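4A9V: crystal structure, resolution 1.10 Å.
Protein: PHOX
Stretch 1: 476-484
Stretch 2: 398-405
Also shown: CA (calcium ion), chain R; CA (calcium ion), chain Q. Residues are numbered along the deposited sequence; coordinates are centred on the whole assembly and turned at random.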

# COMPACT_ATOMS: atom_id res chain seq x y z
N ASN A 476 -16.82 2.55 -4.93
CA ASN A 476 -16.18 1.51 -5.72
C ASN A 476 -14.69 1.44 -5.47
O ASN A 476 -14.07 2.44 -5.07
CB ASN A 476 -16.49 1.66 -7.22
CG ASN A 476 -15.66 2.74 -7.88
OD1 ASN A 476 -14.63 2.46 -8.50
ND2 ASN A 476 -16.14 3.99 -7.81
N SER A 477 -14.14 0.25 -5.66
CA SER A 477 -12.70 0.01 -5.60
C SER A 477 -12.12 0.37 -4.23
O SER A 477 -11.17 1.16 -4.13
CB SER A 477 -11.99 0.77 -6.71
OG SER A 477 -12.51 0.43 -7.99
N PRO A 478 -12.61 -0.27 -3.17
CA PRO A 478 -11.93 -0.13 -1.89
C PRO A 478 -10.49 -0.60 -2.01
O PRO A 478 -10.19 -1.53 -2.76
CB PRO A 478 -12.74 -1.04 -0.97
CG PRO A 478 -13.26 -2.11 -1.88
CD PRO A 478 -13.56 -1.40 -3.18
N ASP A 479 -9.59 0.05 -1.28
CA ASP A 479 -8.16 -0.12 -1.49
C ASP A 479 -7.49 -0.09 -0.12
O ASP A 479 -7.27 -1.15 0.49
CB ASP A 479 -7.67 0.97 -2.47
CG ASP A 479 -6.17 0.92 -2.77
OD1 ASP A 479 -5.38 0.47 -1.92
OD2 ASP A 479 -5.78 1.48 -3.82
N GLY A 480 -7.33 1.10 0.46
CA GLY A 480 -6.79 1.19 1.80
C GLY A 480 -7.78 0.77 2.87
O GLY A 480 -8.99 0.90 2.72
N LEU A 481 -7.22 0.33 4.00
CA LEU A 481 -7.99 -0.02 5.20
C LEU A 481 -7.20 0.41 6.42
O LEU A 481 -5.97 0.37 6.42
CB LEU A 481 -8.21 -1.53 5.28
CG LEU A 481 -9.08 -2.21 4.22
CD1 LEU A 481 -9.06 -3.71 4.46
CD2 LEU A 481 -10.50 -1.68 4.25
N GLY A 482 -7.91 0.71 7.51
CA GLY A 482 -7.26 0.89 8.80
C GLY A 482 -8.24 0.63 9.91
O GLY A 482 -9.39 1.05 9.82
N PHE A 483 -7.79 0.02 10.99
CA PHE A 483 -8.56 -0.03 12.23
C PHE A 483 -8.10 1.08 13.16
O PHE A 483 -6.90 1.39 13.23
CB PHE A 483 -8.38 -1.37 12.94
CG PHE A 483 -9.38 -2.41 12.52
CD1 PHE A 483 -10.68 -2.34 12.97
CD2 PHE A 483 -9.00 -3.48 11.71
CE1 PHE A 483 -11.60 -3.29 12.61
CE2 PHE A 483 -9.93 -4.43 11.33
CZ PHE A 483 -11.23 -4.35 11.80
N ASP A 484 -9.03 1.61 13.94
CA ASP A 484 -8.66 2.37 15.12
C ASP A 484 -8.82 1.51 16.37
O ASP A 484 -9.25 0.36 16.31
CB ASP A 484 -9.44 3.69 15.21
CG ASP A 484 -10.94 3.49 15.30
OD1 ASP A 484 -11.39 2.46 15.83
OD2 ASP A 484 -11.66 4.45 14.91
CA CA R . -5.77 0.72 -5.98
CA CA Q . -3.38 1.22 -3.24
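Stretch 2 398-405: VYCTLTNN

Stretch 2 runs as a strand from Val398 to Leu402, then leaves extended geometry at Thr403 (phi/psi -70/-37). It lies roughly antiparallel to strand 478-483, the N-to-C directions 151° apart and the axes 6.1 Å apart at closest approach. The register pairs Thr401 with Asp479 and Thr403 with Ser477, CA to CA 5.6 and 4.5 Å.

Polar contacts come first, and every hydrogen bond across the pair is donated by a side chain of stretch 2. Thr401, chi1 p, points toward stretch 1 and gives OG1 to Asp479 O at 2.7 Å; Thr403, chi1 t, gives OG1 to Pro478 O at 2.8 Å. Two threonines thus satisfy consecutive carbonyls, while the Asp479 carboxylate, its CB pointing away, binds both calcium ions. Asn404 ND2 reaches Ser477 OG at 3.0 Å. Where the backbones come close, Ser477 CA makes a CA-H...O contact with Thr403 O at 3.3 Å.

The apolar contacts use alternate residues. Thr401 CG2 packs 3.6 Å from Leu481 CG, and Tyr399 CB lies 4.0 Å from Leu481 CD1. Farther along, Phe483 turns its ring edge toward the face of Tyr399, offset, planes at 72°, with CZ 3.6 Å from Tyr399 CE1. Val398, Cys400 and Leu402 point away.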

# COMPACT_ATOMS: atom_id res chain seq x y z
N VAL A 398 -9.17 -10.74 10.08
CA VAL A 398 -8.30 -10.14 9.09
C VAL A 398 -9.17 -9.71 7.90
O VAL A 398 -10.06 -10.46 7.49
CB VAL A 398 -7.22 -11.15 8.64
CG1 VAL A 398 -6.21 -10.48 7.74
CG2 VAL A 398 -6.54 -11.77 9.85
N TYR A 399 -8.91 -8.52 7.37
CA TYR A 399 -9.72 -7.93 6.30
C TYR A 399 -8.79 -7.54 5.16
O TYR A 399 -7.70 -7.01 5.40
CB TYR A 399 -10.44 -6.67 6.80
CG TYR A 399 -11.42 -6.92 7.92
CD1 TYR A 399 -10.99 -7.24 9.20
CD2 TYR A 399 -12.79 -6.82 7.70
CE1 TYR A 399 -11.89 -7.54 10.20
CE2 TYR A 399 -13.70 -7.08 8.70
CZ TYR A 399 -13.25 -7.44 9.95
OH TYR A 399 -14.17 -7.76 10.92
N CYS A 400 -9.21 -7.81 3.93
CA CYS A 400 -8.40 -7.56 2.75
C CYS A 400 -9.30 -6.99 1.66
O CYS A 400 -10.32 -7.60 1.31
CB CYS A 400 -7.80 -8.88 2.26
SG CYS A 400 -6.73 -8.76 0.81
N THR A 401 -8.92 -5.86 1.08
CA THR A 401 -9.64 -5.37 -0.08
C THR A 401 -9.25 -6.15 -1.32
O THR A 401 -8.09 -6.54 -1.51
CB THR A 401 -9.41 -3.87 -0.29
OG1 THR A 401 -8.01 -3.62 -0.35
CG2 THR A 401 -10.04 -3.05 0.82
N LEU A 402 -10.25 -6.43 -2.15
CA LEU A 402 -10.07 -7.00 -3.47
C LEU A 402 -10.67 -5.98 -4.42
O LEU A 402 -11.90 -5.83 -4.50
CB LEU A 402 -10.81 -8.35 -3.55
CG LEU A 402 -10.35 -9.43 -2.56
CD1 LEU A 402 -11.26 -10.65 -2.65
CD2 LEU A 402 -8.91 -9.81 -2.84
N THR A 403 -9.82 -5.11 -4.95
CA THR A 403 -10.29 -3.79 -5.33
C THR A 403 -11.21 -3.83 -6.55
O THR A 403 -12.18 -3.07 -6.62
CB THR A 403 -9.12 -2.80 -5.48
OG1 THR A 403 -9.64 -1.47 -5.47
CG2 THR A 403 -8.32 -3.01 -6.75
N ASN A 404 -10.90 -4.71 -7.50
CA ASN A 404 -11.72 -4.97 -8.69
C ASN A 404 -10.97 -6.00 -9.54
O ASN A 404 -9.84 -6.39 -9.21
CB ASN A 404 -12.02 -3.69 -9.48
CG ASN A 404 -10.77 -2.87 -9.78
OD1 ASN A 404 -9.84 -3.35 -10.43
ND2 ASN A 404 -10.78 -1.61 -9.35
N ASN A 405 -11.61 -6.50 -10.59
CA ASN A 405 -10.94 -7.36 -11.56
C ASN A 405 -11.80 -7.52 -12.79
O ASN A 405 -12.65 -8.41 -12.88
CB ASN A 405 -10.64 -8.74 -10.96
CG ASN A 405 -9.88 -9.63 -11.91
OD1 ASN A 405 -9.52 -9.22 -13.01
ND2 ASN A 405 -9.53 -10.82 -11.44
O HOH W 1 -1.25 2.88 -4.10
O HOH W 2 -1.87 1.95 -1.37
O HOH W 3 -4.20 3.43 -2.44
O HOH W 4 -3.85 2.39 -5.55
O HOH W 5 -4.07 0.81 -7.66